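Local coordinates for synaptic vesicle membrane protein VAT-1 homolog-like (Homo sapiens, PDB 4A27) that probably acts as an oxidoreductase of the quinone oxidoreductase branch of the zinc-containing alcohol dehydrogenase family, at residues Cys102-Val105 and Glu106-Tyr109; Phe127-Ala130 and Tyr131-Phe135; Leu280-Leu283 and Leu284-Gly288; Leu292-Gly295 and Val296-Leu300. All coordinates share one frame; numbering follows the deposited sequence.

Contact 1 (Cys102-Val105 and Glu106-Tyr109); sequences CTPV and EFVY
P104 and F107 meet in a tight local turn of the GroES-like domain that carries the chain from strand 100-104 to strand 108-110. Two consecutive i to i+3 bonds define it: F107 N to P104 O at 3.0 Å and, less straight (153° at the hydrogen), V108 N to V105 O at 3.2 Å. This pattern agrees with the 3-10 conformation of V105 and E106. The P104 ring runs obliquely past F107, with P104 CB 3.9 Å from F107 CD2 and P104 CD at the edge of the aromatic plane. Over one face, near the ring centre, lies E106 CG, 3.9 Å above it. E106 holds CG between its own N and carbonyl carbon (chi1 59°) and bends at chi2, which folds OE2 back to 3.6 Å from P104 CB. Between the strand ends, T103 CG2 and V108 CG2 are tight at 3.5 Å, while T103 OG1 bonds to F91 O. An alanine in place of F107 would probably uncover P104 and leave F285, its edge-to-face partner, without that ring. Main-chain bonds thus set the turn's shape, apolar contacts pack it, and V108 O accepts from R294 NH2.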
loop_
_atom_site.group_PDB
_atom_site.type_symbol
_atom_site.label_atom_id
_atom_site.label_comp_id
_atom_site.label_asym_id
_atom_site.label_seq_id
_atom_site.Cartn_x
_atom_site.Cartn_y
_atom_site.Cartn_z
ATOM N N CYS A 102 1.158 25.445 -24.893
ATOM C CA CYS A 102 0.361 26.057 -23.853
ATOM C C CYS A 102 -0.158 24.944 -22.941
ATOM O O CYS A 102 -0.532 23.872 -23.415
ATOM C CB CYS A 102 -0.795 26.873 -24.462
ATOM S SG CYS A 102 -0.243 28.464 -25.221
ATOM N N THR A 103 -0.143 25.182 -21.629
ATOM C CA THR A 103 -0.613 24.177 -20.654
ATOM C C THR A 103 -1.083 24.862 -19.355
ATOM O O THR A 103 -0.534 25.918 -18.969
ATOM C CB THR A 103 0.517 23.113 -20.340
ATOM O OG1 THR A 103 -0.044 21.913 -19.764
ATOM C CG2 THR A 103 1.592 23.708 -19.423
ATOM N N PRO A 104 -2.104 24.281 -18.689
ATOM C CA PRO A 104 -2.596 24.864 -17.440
ATOM C C PRO A 104 -1.483 24.999 -16.401
ATOM O O PRO A 104 -0.638 24.119 -16.280
ATOM C CB PRO A 104 -3.670 23.877 -16.985
ATOM C CG PRO A 104 -4.153 23.229 -18.221
ATOM C CD PRO A 104 -2.935 23.133 -19.123
ATOM N N VAL A 105 -1.482 26.110 -15.677
ATOM C CA VAL A 105 -0.410 26.450 -14.770
ATOM C C VAL A 105 -0.184 25.388 -13.658
ATOM O O VAL A 105 0.919 25.295 -13.114
ATOM C CB VAL A 105 -0.669 27.840 -14.109
ATOM C CG1 VAL A 105 -1.807 27.734 -13.075
ATOM C CG2 VAL A 105 0.597 28.409 -13.484
ATOM N N GLU A 106 -1.203 24.583 -13.327
ATOM C CA GLU A 106 -1.023 23.589 -12.280
ATOM C C GLU A 106 -0.046 22.493 -12.695
ATOM O O GLU A 106 0.460 21.799 -11.827
ATOM C CB GLU A 106 -2.340 22.997 -11.733
ATOM C CG GLU A 106 -3.234 22.303 -12.718
ATOM C CD GLU A 106 -4.228 23.240 -13.386
ATOM O OE1 GLU A 106 -4.005 24.489 -13.372
ATOM O OE2 GLU A 106 -5.217 22.713 -13.952
ATOM N N PHE A 107 0.245 22.375 -13.997
ATOM C CA PHE A 107 1.194 21.390 -14.490
ATOM C C PHE A 107 2.591 21.930 -14.798
ATOM O O PHE A 107 3.399 21.260 -15.451
ATOM C CB PHE A 107 0.631 20.719 -15.726
ATOM C CG PHE A 107 -0.718 20.160 -15.526
ATOM C CD1 PHE A 107 -0.967 19.251 -14.493
ATOM C CD2 PHE A 107 -1.766 20.557 -16.351
ATOM C CE1 PHE A 107 -2.236 18.718 -14.310
ATOM C CE2 PHE A 107 -3.039 20.056 -16.174
ATOM C CZ PHE A 107 -3.289 19.139 -15.160
ATOM N N VAL A 108 2.890 23.123 -14.306
ATOM C CA VAL A 108 4.144 23.779 -14.622
ATOM C C VAL A 108 4.962 23.979 -13.371
ATOM O O VAL A 108 4.419 24.292 -12.316
ATOM C CB VAL A 108 3.906 25.169 -15.314
ATOM C CG1 VAL A 108 5.230 25.788 -15.700
ATOM C CG2 VAL A 108 3.022 25.010 -16.530
ATOM N N TYR A 109 6.274 23.828 -13.487
ATOM C CA TYR A 109 7.144 23.910 -12.328
ATOM C C TYR A 109 8.385 24.643 -12.705
ATOM O O TYR A 109 9.007 24.352 -13.713
ATOM C CB TYR A 109 7.518 22.518 -11.787
ATOM C CG TYR A 109 6.364 21.573 -11.823
ATOM C CD1 TYR A 109 5.462 21.491 -10.784
ATOM C CD2 TYR A 109 6.162 20.762 -12.927
ATOM C CE1 TYR A 109 4.382 20.617 -10.852
ATOM C CE2 TYR A 109 5.103 19.918 -12.999
ATOM C CZ TYR A 109 4.191 19.861 -11.985
ATOM O OH TYR A 109 3.130 18.960 -12.065
#

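Contact 2 (Phe127-Ala130 and Tyr131-Phe135); sequences FVTA and YVMLF
Four successive i to i+4 bonds of 2.9 to 3.1 Å, from Y131 N to F127 O through L134 N to A130 O, run regularly along helix 124-137. T129 and M133 lie side by side and point the same way. M133 CG sits 3.2 Å from T129 O, and a bend at the last torsion (chi3 -58°) turns CE back to 3.8 Å from T129 CG2. The T129 side chain turns CG2 anti to the backbone N, on the M133 side, while OG1 (chi1 -65°) bonds back to M125 O. One flank round, V128 and V132 repeat the parallel arrangement, with V128 CG1 3.9 Å from V132 CG2. Farther on, F135 CD2 stands 3.5 Å above the Y131 ring, over its centre. An alanine at M133 would probably strip T129 CG2 of its thioether cover and open a gap on the side where F278 of strand 274-278 packs. A130, with its small methyl, faces A158 and L162 of helix 154-163. The buried hydroxyl of T129 is satisfied within its own helix, which implies that the flanks formed by V128, A130, V132 and M133 can pack on their neighbours through apolar groups.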
loop_
_atom_site.group_PDB
_atom_site.type_symbol
_atom_site.label_atom_id
_atom_site.label_comp_id
_atom_site.label_asym_id
_atom_site.label_seq_id
_atom_site.Cartn_x
_atom_site.Cartn_y
_atom_site.Cartn_z
ATOM N N PHE A 127 10.947 10.888 -12.376
ATOM C CA PHE A 127 11.163 11.059 -10.954
ATOM C C PHE A 127 9.862 11.149 -10.152
ATOM O O PHE A 127 9.803 10.641 -9.022
ATOM C CB PHE A 127 12.113 12.214 -10.637
ATOM C CG PHE A 127 13.561 11.850 -10.829
ATOM C CD1 PHE A 127 14.123 11.840 -12.105
ATOM C CD2 PHE A 127 14.347 11.471 -9.741
ATOM C CE1 PHE A 127 15.455 11.443 -12.296
ATOM C CE2 PHE A 127 15.689 11.083 -9.922
ATOM C CZ PHE A 127 16.233 11.081 -11.214
ATOM N N VAL A 128 8.808 11.745 -10.717
ATOM C CA VAL A 128 7.542 11.775 -10.007
ATOM C C VAL A 128 7.001 10.329 -9.928
ATOM O O VAL A 128 6.485 9.916 -8.912
ATOM C CB VAL A 128 6.492 12.752 -10.658
ATOM C CG1 VAL A 128 5.167 12.618 -10.015
ATOM C CG2 VAL A 128 6.959 14.236 -10.559
ATOM N N THR A 129 7.128 9.557 -10.995
ATOM C CA THR A 129 6.633 8.184 -10.967
ATOM C C THR A 129 7.325 7.406 -9.851
ATOM O O THR A 129 6.704 6.729 -9.040
ATOM C CB THR A 129 6.861 7.517 -12.340
ATOM O OG1 THR A 129 6.070 8.198 -13.305
ATOM C CG2 THR A 129 6.520 6.018 -12.344
ATOM N N ALA A 130 8.632 7.494 -9.845
ATOM C CA ALA A 130 9.466 6.826 -8.866
ATOM C C ALA A 130 9.073 7.227 -7.462
ATOM O O ALA A 130 8.882 6.395 -6.591
ATOM C CB ALA A 130 10.939 7.182 -9.134
ATOM N N TYR A 131 8.882 8.510 -7.253
ATOM C CA TYR A 131 8.638 9.008 -5.918
ATOM C C TYR A 131 7.265 8.537 -5.447
ATOM O O TYR A 131 7.093 8.062 -4.297
ATOM C CB TYR A 131 8.709 10.539 -5.888
ATOM C CG TYR A 131 8.716 11.089 -4.524
ATOM C CD1 TYR A 131 7.548 11.260 -3.804
ATOM C CD2 TYR A 131 9.917 11.403 -3.902
ATOM C CE1 TYR A 131 7.583 11.750 -2.485
ATOM C CE2 TYR A 131 9.942 11.881 -2.628
ATOM C CZ TYR A 131 8.771 12.056 -1.911
ATOM O OH TYR A 131 8.845 12.581 -0.612
ATOM N N VAL A 132 6.286 8.639 -6.336
ATOM C CA VAL A 132 4.944 8.350 -5.930
ATOM C C VAL A 132 4.810 6.866 -5.614
ATOM O O VAL A 132 4.119 6.493 -4.635
ATOM C CB VAL A 132 3.899 8.825 -6.941
ATOM C CG1 VAL A 132 2.552 8.385 -6.469
ATOM C CG2 VAL A 132 3.922 10.361 -7.074
ATOM N N MET A 133 5.460 6.020 -6.414
ATOM C CA MET A 133 5.390 4.586 -6.155
ATOM C C MET A 133 6.007 4.195 -4.830
ATOM O O MET A 133 5.470 3.328 -4.135
ATOM C CB MET A 133 6.029 3.796 -7.280
ATOM C CG MET A 133 5.272 3.902 -8.599
ATOM S SD MET A 133 5.875 2.716 -9.864
ATOM C CE MET A 133 7.618 3.268 -9.915
ATOM N N LEU A 134 7.173 4.766 -4.531
ATOM C CA LEU A 134 7.922 4.367 -3.381
ATOM C C LEU A 134 7.348 4.897 -2.090
ATOM O O LEU A 134 7.422 4.205 -1.071
ATOM C CB LEU A 134 9.375 4.851 -3.468
ATOM C CG LEU A 134 10.311 4.140 -4.453
ATOM C CD1 LEU A 134 11.677 4.942 -4.549
ATOM C CD2 LEU A 134 10.469 2.600 -4.092
ATOM N N PHE A 135 6.816 6.126 -2.107
ATOM C CA PHE A 135 6.425 6.776 -0.883
ATOM C C PHE A 135 4.934 7.044 -0.733
ATOM O O PHE A 135 4.491 7.225 0.378
ATOM C CB PHE A 135 7.193 8.086 -0.694
ATOM C CG PHE A 135 8.671 7.918 -0.712
ATOM C CD1 PHE A 135 9.326 7.316 0.371
ATOM C CD2 PHE A 135 9.440 8.406 -1.774
ATOM C CE1 PHE A 135 10.742 7.159 0.369
ATOM C CE2 PHE A 135 10.847 8.271 -1.780
ATOM C CZ PHE A 135 11.488 7.636 -0.700
#

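Contact 3 (Leu280-Leu283 and Leu284-Gly288); sequences LLNL and LFKQG
L280 meets L284 one turn on, crossing it at a slant with L280 CG 3.9 Å from L284 CD1, while its O accepts from L284 N. L281 comes next and lies alongside F285: its CD2 approaches the ring at CE2 (3.8 Å), and its O accepts from F285 N. L284 CB lies 4.0 Å above one face of the F285 ring, over its centre. At N282 the helix ends its regular pattern, for N282 O is gripped twice, by Q287 N at 2.9 Å and by K286 N at 3.0 Å. The second donor is tilted 34° from the carbonyl plane. K286 keeps its chain extended beside the N282 amide, bringing CE to 3.4 Å from OD1, whereas N282 ND2 bonds to E270 O of the second subunit. L283, last in the segment, crosses Q287 at about a right angle, and its CD1 touches OE1 at 3.4 Å. That oxygen accepts from N272 ND2 of the second subunit. G288 then leaves the helix with positive phi, a conformation that favours glycine. The chemistry divides: L280 and L284 pack inward on I293 and F91, F285 meets F107, and N282, L283 and Q287 face the second subunit.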
loop_
_atom_site.group_PDB
_atom_site.type_symbol
_atom_site.label_atom_id
_atom_site.label_comp_id
_atom_site.label_asym_id
_atom_site.label_seq_id
_atom_site.Cartn_x
_atom_site.Cartn_y
_atom_site.Cartn_z
ATOM N N LEU A 280 0.761 7.810 -13.875
ATOM C CA LEU A 280 0.894 9.220 -13.560
ATOM C C LEU A 280 -0.011 10.108 -14.451
ATOM O O LEU A 280 -0.568 11.089 -13.974
ATOM C CB LEU A 280 2.354 9.663 -13.687
ATOM C CG LEU A 280 2.686 11.132 -13.446
ATOM C CD1 LEU A 280 2.038 11.625 -12.136
ATOM C CD2 LEU A 280 4.248 11.337 -13.423
ATOM N N LEU A 281 -0.080 9.814 -15.738
ATOM C CA LEU A 281 -0.842 10.654 -16.662
ATOM C C LEU A 281 -2.312 10.714 -16.262
ATOM O O LEU A 281 -2.893 11.809 -16.201
ATOM C CB LEU A 281 -0.671 10.209 -18.121
ATOM C CG LEU A 281 0.741 10.517 -18.634
ATOM C CD1 LEU A 281 0.868 10.064 -20.022
ATOM C CD2 LEU A 281 1.186 12.002 -18.542
ATOM N N ASN A 282 -2.885 9.565 -15.934
ATOM C CA ASN A 282 -4.267 9.519 -15.444
ATOM C C ASN A 282 -4.476 10.280 -14.163
ATOM O O ASN A 282 -5.506 10.938 -14.007
ATOM C CB ASN A 282 -4.727 8.096 -15.213
ATOM C CG ASN A 282 -4.965 7.356 -16.489
ATOM O OD1 ASN A 282 -4.873 7.925 -17.585
ATOM N ND2 ASN A 282 -5.235 6.065 -16.368
ATOM N N LEU A 283 -3.504 10.196 -13.259
ATOM C CA LEU A 283 -3.557 10.926 -12.001
ATOM C C LEU A 283 -3.608 12.419 -12.264
ATOM O O LEU A 283 -4.357 13.138 -11.601
ATOM C CB LEU A 283 -2.335 10.590 -11.125
ATOM C CG LEU A 283 -2.366 10.878 -9.629
ATOM C CD1 LEU A 283 -3.571 10.200 -8.948
ATOM C CD2 LEU A 283 -1.052 10.400 -8.962
ATOM N N LEU A 284 -2.825 12.864 -13.254
ATOM C CA LEU A 284 -2.738 14.265 -13.635
ATOM C C LEU A 284 -3.987 14.811 -14.371
ATOM O O LEU A 284 -4.557 15.814 -13.962
ATOM C CB LEU A 284 -1.536 14.503 -14.529
ATOM C CG LEU A 284 -0.193 14.415 -13.821
ATOM C CD1 LEU A 284 0.916 14.270 -14.856
ATOM C CD2 LEU A 284 0.013 15.612 -12.905
ATOM N N PHE A 285 -4.383 14.123 -15.429
ATOM C CA PHE A 285 -5.266 14.670 -16.448
ATOM C C PHE A 285 -6.685 14.108 -16.384
ATOM O O PHE A 285 -7.544 14.652 -17.043
ATOM C CB PHE A 285 -4.696 14.417 -17.855
ATOM C CG PHE A 285 -3.391 15.098 -18.122
ATOM C CD1 PHE A 285 -3.224 16.453 -17.862
ATOM C CD2 PHE A 285 -2.320 14.392 -18.637
ATOM C CE1 PHE A 285 -1.992 17.089 -18.113
ATOM C CE2 PHE A 285 -1.103 15.033 -18.905
ATOM C CZ PHE A 285 -0.944 16.369 -18.630
ATOM N N LYS A 286 -6.907 13.021 -15.632
ATOM C CA LYS A 286 -8.247 12.428 -15.443
ATOM C C LYS A 286 -8.751 12.473 -13.998
ATOM O O LYS A 286 -9.956 12.593 -13.781
ATOM C CB LYS A 286 -8.283 10.963 -15.882
ATOM C CG LYS A 286 -7.872 10.736 -17.290
ATOM C CD LYS A 286 -8.152 9.301 -17.714
ATOM C CE LYS A 286 -7.638 9.048 -19.132
ATOM N NZ LYS A 286 -7.810 7.638 -19.550
ATOM N N GLN A 287 -7.848 12.351 -13.024
ATOM C CA GLN A 287 -8.248 12.210 -11.638
ATOM C C GLN A 287 -8.001 13.451 -10.790
ATOM O O GLN A 287 -8.363 13.472 -9.625
ATOM C CB GLN A 287 -7.553 11.004 -11.030
ATOM C CG GLN A 287 -8.051 9.690 -11.603
ATOM C CD GLN A 287 -7.018 8.575 -11.498
ATOM O OE1 GLN A 287 -6.039 8.698 -10.769
ATOM N NE2 GLN A 287 -7.216 7.494 -12.264
ATOM N N GLY A 288 -7.368 14.471 -11.348
ATOM C CA GLY A 288 -7.341 15.772 -10.693
ATOM C C GLY A 288 -6.358 15.937 -9.557
ATOM O O GLY A 288 -6.571 16.781 -8.667
#

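Contact 4 (Leu292-Gly295 and Val296-Leu300); sequences LIRG and VVEKL. With EDO (1,2-ethanediol), chain E.
R294 and E298 lie one turn apart, but their flat ends are strongly turned against each other, the guanidinium and carboxylate planes standing 74° apart. What touches is the stem: R294 CG comes to 3.8 Å from E298 OE2, whereas NE stays 5.6 Å from that oxygen, too far for a salt bridge. R294 leads CG anti to its own N (chi1 -178°) and then bends at chi3, sending the guanidinium away from E298 toward the turn at 106-108, where NH2 bonds to V108 O and more weakly to E106 O. An ethanediol oxygen O1 sits at the guanidinium edge near its plane; its 2.3 Å from R294 NE is too short to be taken literally. E298 itself runs over the backbone, CG 3.2 Å from R294 O. On the inner side, I293 CG2 and V297 CG2 are more loosely paired at 4.3 Å. K299 CG lies 3.5 Å from G295 O, which accepts from K299 N in a nearly straight bond (169°). This is the pattern of an amphipathic alpha-helix, whose I293 and V297 pack between Y109 of strand 108-110 and V128 of helix 124-137, so that it probably joins the GroES-like region to the Rossmann-type domain.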
loop_
_atom_site.group_PDB
_atom_site.type_symbol
_atom_site.label_atom_id
_atom_site.label_comp_id
_atom_site.label_asym_id
_atom_site.label_seq_id
_atom_site.Cartn_x
_atom_site.Cartn_y
_atom_site.Cartn_z
ATOM N N LEU A 292 -1.305 17.299 -5.249
ATOM C CA LEU A 292 -0.420 16.268 -4.718
ATOM C C LEU A 292 0.903 16.223 -5.478
ATOM O O LEU A 292 1.989 16.202 -4.865
ATOM C CB LEU A 292 -1.106 14.899 -4.811
ATOM C CG LEU A 292 -0.203 13.728 -4.403
ATOM C CD1 LEU A 292 0.245 13.868 -2.926
ATOM C CD2 LEU A 292 -0.924 12.437 -4.662
ATOM N N ILE A 293 0.810 16.196 -6.812
ATOM C CA ILE A 293 1.994 16.040 -7.656
ATOM C C ILE A 293 2.933 17.217 -7.437
ATOM O O ILE A 293 4.146 17.043 -7.404
ATOM C CB ILE A 293 1.642 15.804 -9.123
ATOM C CG1 ILE A 293 0.976 14.421 -9.291
ATOM C CG2 ILE A 293 2.886 16.000 -10.083
ATOM C CD1 ILE A 293 1.774 13.220 -8.654
ATOM N N ARG A 294 2.383 18.391 -7.198
ATOM C CA ARG A 294 3.202 19.576 -6.954
ATOM C C ARG A 294 3.992 19.418 -5.676
ATOM O O ARG A 294 5.166 19.830 -5.620
ATOM C CB ARG A 294 2.352 20.850 -6.900
ATOM C CG ARG A 294 3.157 22.152 -6.684
ATOM C CD ARG A 294 2.358 23.432 -7.055
ATOM N NE ARG A 294 1.949 23.340 -8.453
ATOM C CZ ARG A 294 2.660 23.765 -9.501
ATOM N NH1 ARG A 294 3.790 24.430 -9.358
ATOM N NH2 ARG A 294 2.210 23.550 -10.714
ATOM N N GLY A 295 3.347 18.865 -4.644
ATOM C CA GLY A 295 4.050 18.448 -3.433
ATOM C C GLY A 295 5.222 17.515 -3.694
ATOM O O GLY A 295 6.325 17.757 -3.217
ATOM N N VAL A 296 4.990 16.458 -4.479
ATOM C CA VAL A 296 6.080 15.565 -4.898
ATOM C C VAL A 296 7.193 16.301 -5.635
ATOM O O VAL A 296 8.372 16.172 -5.286
ATOM C CB VAL A 296 5.527 14.427 -5.784
ATOM C CG1 VAL A 296 6.664 13.600 -6.459
ATOM C CG2 VAL A 296 4.586 13.565 -4.932
ATOM N N VAL A 297 6.839 17.143 -6.599
ATOM C CA VAL A 297 7.875 17.885 -7.368
ATOM C C VAL A 297 8.710 18.816 -6.486
ATOM O O VAL A 297 9.927 18.941 -6.660
ATOM C CB VAL A 297 7.278 18.675 -8.506
ATOM C CG1 VAL A 297 8.315 19.637 -9.079
ATOM C CG2 VAL A 297 6.734 17.742 -9.601
ATOM N N GLU A 298 8.062 19.445 -5.519
ATOM C CA GLU A 298 8.778 20.333 -4.607
ATOM C C GLU A 298 9.794 19.574 -3.784
ATOM O O GLU A 298 10.956 20.004 -3.658
ATOM C CB GLU A 298 7.804 21.082 -3.688
ATOM C CG GLU A 298 7.007 22.158 -4.405
ATOM C CD GLU A 298 5.991 22.890 -3.484
ATOM O OE1 GLU A 298 5.949 22.614 -2.262
ATOM O OE2 GLU A 298 5.236 23.750 -3.987
ATOM N N LYS A 299 9.404 18.412 -3.271
ATOM C CA LYS A 299 10.369 17.561 -2.594
ATOM C C LYS A 299 11.454 17.045 -3.582
ATOM O O LYS A 299 12.625 17.032 -3.242
ATOM C CB LYS A 299 9.682 16.373 -1.901
ATOM C CG LYS A 299 8.687 16.764 -0.783
ATOM C CD LYS A 299 7.910 15.501 -0.284
ATOM C CE LYS A 299 6.534 15.793 0.339
ATOM N NZ LYS A 299 5.490 14.771 -0.065
ATOM N N LEU A 300 11.084 16.599 -4.787
ATOM C CA LEU A 300 12.131 16.205 -5.789
ATOM C C LEU A 300 13.140 17.359 -6.034
ATOM O O LEU A 300 14.348 17.129 -6.106
ATOM C CB LEU A 300 11.521 15.744 -7.096
ATOM C CG LEU A 300 10.743 14.434 -7.026
ATOM C CD1 LEU A 300 9.962 14.172 -8.276
ATOM C CD2 LEU A 300 11.772 13.212 -6.768
HETATM C C1 EDO E . -1.131 23.687 -6.985
HETATM O O1 EDO E . -0.349 23.219 -8.106
HETATM C C2 EDO E . -2.367 22.928 -7.342
HETATM O O2 EDO E . -1.745 22.314 -8.477
#

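Contact 2 is the most buried of the four, and its apolar flanks suit a helix packed against helix 154-163 and strand 274-278. The other three are partly buried. Contacts 2 and 4 are plain alpha-helical turns, and their helices pack on each other through V128 and V297. Contact 1 is a 3-10 turn between strands, contact 3 the C-terminal end of a short helix at the subunit interface. Helix 290-305 of contact 4 touches all the others: I293 meets the leucines of contact 3, and R294 draws on carbonyls of contact 1. Aromatic packing also joins contacts 1 and 3, whereas contacts 1 and 2 stay about 6 Å apart at their nearest atoms.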